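Local coordinates for magnetosome protein MamA (Magnetospirillum gryphiswaldense, PDB 3AS8) that probably serves as a tetratricopeptide-repeat scaffold on the magnetosome, recognising other copies of itself to build a larger protein complex, at residues Val108-Asn111 with Val112-Leu116. Residues are numbered along the deposited sequence; the frame is centred on the assembly and turned at random.
Sequences VNFN and VRFRL. With SO4 (sulfate ion), chain C.
Asn111 OD1 takes a hydrogen bond from Arg115 NE at 3.0 Å, one turn further along the helix, with the amide and guanidinium planes 76° apart. In Arg115, chi1 (-56°) puts CG beside the backbone N and near Asn111, and the bend at chi2 (-65°) then brings CD and NE round to OD1. The outer nitrogens face a sulfate, probably from the crystallisation liquor: Arg115 NH2 donates to sulfate O4 at 3.0 Å, and NH1 only weakly to O2 but also to a water. One guanidinium face lies over Phe114 CE2, near the rim of the group. Cutting Arg115 back to an alanine is likely to leave the sulfate without this charged partner and Asn111 OD1 without its NE donor, so that the amide could turn more freely. All this sits on the first turns of helix 110-122, in the array of packed helices of the tetratricopeptide-repeat fold. Asn109 is the N-cap: its OD1 accepts from Val112 N at 3.0 Å, nearly straight at the hydrogen but from above the carbonyl plane, and Val112 CG2 packs on the same amide. Phe110 and Phe114 run alongside each other, their rings so far offset that they hardly overlap, with Phe114 CB over one face of the Phe110 ring, 4.1 Å from Phe110 CE2. Both rings pack on Val146 of helix 144-156, and Lys145 makes a cation-pi contact with Phe114.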
ATOM      1  N   VAL A 108       4.068 -13.077  -1.152  1.00 21.04           N
ATOM      2  CA  VAL A 108       4.222 -12.920  -2.587  1.00 21.80           C
ATOM      3  C   VAL A 108       3.732 -11.582  -3.123  1.00 21.47           C
ATOM      4  O   VAL A 108       3.710 -11.370  -4.330  1.00 22.08           O
ATOM      5  CB  VAL A 108       3.742 -14.159  -3.380  1.00 24.07           C
ATOM      6  CG1 VAL A 108       4.713 -15.347  -3.046  1.00 18.99           C
ATOM      7  CG2 VAL A 108       2.217 -14.549  -3.128  1.00 22.02           C
ATOM      8  N   ASN A 109       3.396 -10.662  -2.213  1.00 20.70           N
ATOM      9  CA  ASN A 109       2.908  -9.339  -2.590  1.00 19.92           C
ATOM     10  C   ASN A 109       4.112  -8.413  -2.815  1.00 17.06           C
ATOM     11  O   ASN A 109       4.779  -7.970  -1.859  1.00 18.11           O
ATOM     12  CB  ASN A 109       1.951  -8.789  -1.535  1.00 20.66           C
ATOM     13  CG  ASN A 109       1.317  -7.532  -1.945  1.00 20.62           C
ATOM     14  OD1 ASN A 109       1.940  -6.704  -2.594  1.00 18.98           O
ATOM     15  ND2 ASN A 109       0.008  -7.364  -1.596  1.00 27.66           N
ATOM     16  N   PHE A 110       4.421  -8.176  -4.080  1.00 16.05           N
ATOM     17  CA  PHE A 110       5.593  -7.396  -4.465  1.00 15.25           C
ATOM     18  C   PHE A 110       5.467  -5.926  -4.050  1.00 15.72           C
ATOM     19  O   PHE A 110       6.358  -5.401  -3.448  1.00 15.02           O
ATOM     20  CB  PHE A 110       5.825  -7.478  -5.967  1.00 16.88           C
ATOM     21  CG  PHE A 110       6.893  -6.524  -6.479  1.00 15.47           C
ATOM     22  CD1 PHE A 110       8.229  -6.910  -6.522  1.00 19.03           C
ATOM     23  CD2 PHE A 110       6.556  -5.248  -6.906  1.00 16.68           C
ATOM     24  CE1 PHE A 110       9.171  -6.024  -7.010  1.00 19.34           C
ATOM     25  CE2 PHE A 110       7.518  -4.347  -7.370  1.00 19.21           C
ATOM     26  CZ  PHE A 110       8.792  -4.732  -7.413  1.00 17.73           C
ATOM     27  N   ASN A 111       4.363  -5.270  -4.407  1.00 17.52           N
ATOM     28  CA  ASN A 111       4.146  -3.883  -4.094  1.00 17.89           C
ATOM     29  C   ASN A 111       4.316  -3.608  -2.622  1.00 16.28           C
ATOM     30  O   ASN A 111       4.922  -2.635  -2.260  1.00 14.32           O
ATOM     31  CB  ASN A 111       2.791  -3.331  -4.597  1.00 20.27           C
ATOM     32  CG  ASN A 111       2.749  -1.822  -4.598  1.00 20.66           C
ATOM     33  OD1 ASN A 111       3.697  -1.180  -5.045  1.00 22.11           O
ATOM     34  ND2 ASN A 111       1.701  -1.243  -4.013  1.00 14.07           N
ATOM     35  N   VAL A 112       3.704  -4.397  -1.777  1.00 16.79           N
ATOM     36  CA  VAL A 112       3.832  -4.196  -0.327  1.00 16.56           C
ATOM     37  C   VAL A 112       5.299  -4.209   0.113  1.00 15.82           C
ATOM     38  O   VAL A 112       5.785  -3.287   0.803  1.00 15.58           O
ATOM     39  CB  VAL A 112       2.979  -5.206   0.481  1.00 17.39           C
ATOM     40  CG1 VAL A 112       3.454  -5.273   1.997  1.00 15.64           C
ATOM     41  CG2 VAL A 112       1.473  -4.856   0.462  1.00 21.56           C
ATOM     42  N   ARG A 113       6.093  -5.157  -0.390  1.00 15.85           N
ATOM     43  CA  ARG A 113       7.479  -5.262   0.048  1.00 15.24           C
ATOM     44  C   ARG A 113       8.272  -4.095  -0.526  1.00 15.34           C
ATOM     45  O   ARG A 113       9.127  -3.549   0.139  1.00 15.62           O
ATOM     46  CB  ARG A 113       8.099  -6.588  -0.476  1.00 15.46           C
ATOM     47  CG  ARG A 113       9.549  -6.798  -0.162  1.00 14.85           C
ATOM     48  CD  ARG A 113       9.875  -6.726   1.291  1.00 11.73           C
ATOM     49  NE  ARG A 113       9.441  -7.904   2.026  1.00 15.97           N
ATOM     50  CZ  ARG A 113       9.703  -8.139   3.313  1.00 14.00           C
ATOM     51  NH1 ARG A 113       9.312  -9.266   3.851  1.00 19.23           N
ATOM     52  NH2 ARG A 113      10.416  -7.321   4.050  1.00 18.84           N
ATOM     53  N   PHE A 114       8.006  -3.733  -1.784  1.00 14.71           N
ATOM     54  CA  PHE A 114       8.635  -2.564  -2.424  1.00 14.84           C
ATOM     55  C   PHE A 114       8.388  -1.254  -1.672  1.00 15.66           C
ATOM     56  O   PHE A 114       9.330  -0.610  -1.316  1.00 16.74           O
ATOM     57  CB  PHE A 114       8.232  -2.437  -3.841  1.00 15.47           C
ATOM     58  CG  PHE A 114       8.891  -1.284  -4.538  1.00 16.65           C
ATOM     59  CD1 PHE A 114      10.258  -1.307  -4.841  1.00 20.12           C
ATOM     60  CD2 PHE A 114       8.187  -0.130  -4.804  1.00 18.96           C
ATOM     61  CE1 PHE A 114      10.847  -0.259  -5.420  1.00 20.81           C
ATOM     62  CE2 PHE A 114       8.747   0.886  -5.413  1.00 18.15           C
ATOM     63  CZ  PHE A 114      10.076   0.877  -5.718  1.00 20.94           C
ATOM     64  N   ARG A 115       7.126  -0.974  -1.317  1.00 15.45           N
ATOM     65  CA  ARG A 115       6.777   0.237  -0.598  1.00 15.06           C
ATOM     66  C   ARG A 115       7.314   0.249   0.814  1.00 15.16           C
ATOM     67  O   ARG A 115       7.674   1.304   1.329  1.00 15.77           O
ATOM     68  CB  ARG A 115       5.238   0.481  -0.643  1.00 13.84           C
ATOM     69  CG  ARG A 115       4.669   0.533  -2.100  1.00 15.25           C
ATOM     70  CD  ARG A 115       5.170   1.670  -2.868  1.00 18.39           C
ATOM     71  NE  ARG A 115       4.742   1.518  -4.242  1.00 19.69           N
ATOM     72  CZ  ARG A 115       5.114   2.278  -5.258  1.00 25.48           C
ATOM     73  NH1 ARG A 115       4.680   1.974  -6.479  1.00 28.70           N
ATOM     74  NH2 ARG A 115       5.915   3.338  -5.068  1.00 29.17           N
ATOM     75  N   LEU A 116       7.417  -0.919   1.435  1.00 15.07           N
ATOM     76  CA  LEU A 116       8.075  -1.044   2.700  1.00 14.88           C
ATOM     77  C   LEU A 116       9.551  -0.619   2.603  1.00 14.88           C
ATOM     78  O   LEU A 116      10.078   0.131   3.428  1.00 14.73           O
ATOM     79  CB  LEU A 116       8.002  -2.470   3.194  1.00 14.64           C
ATOM     80  CG  LEU A 116       8.808  -2.789   4.477  1.00 17.76           C
ATOM     81  CD1 LEU A 116       8.422  -1.854   5.614  1.00 20.10           C
ATOM     82  CD2 LEU A 116       8.651  -4.307   4.882  1.00 20.67           C
TER
HETATM   83  S   SO4 C   2       5.305   5.043  -8.421  1.00 89.73           S
HETATM   84  O1  SO4 C   2       4.172   5.295  -7.522  1.00 88.10           O
HETATM   85  O2  SO4 C   2       5.000   3.922  -9.321  1.00 88.44           O
HETATM   86  O3  SO4 C   2       5.559   6.239  -9.224  1.00 90.23           O
HETATM   87  O4  SO4 C   2       6.529   4.776  -7.663  1.00 88.59           O
HETATM   88  O   HOH W   1       2.402   0.227  -7.820  1.00 28.36           O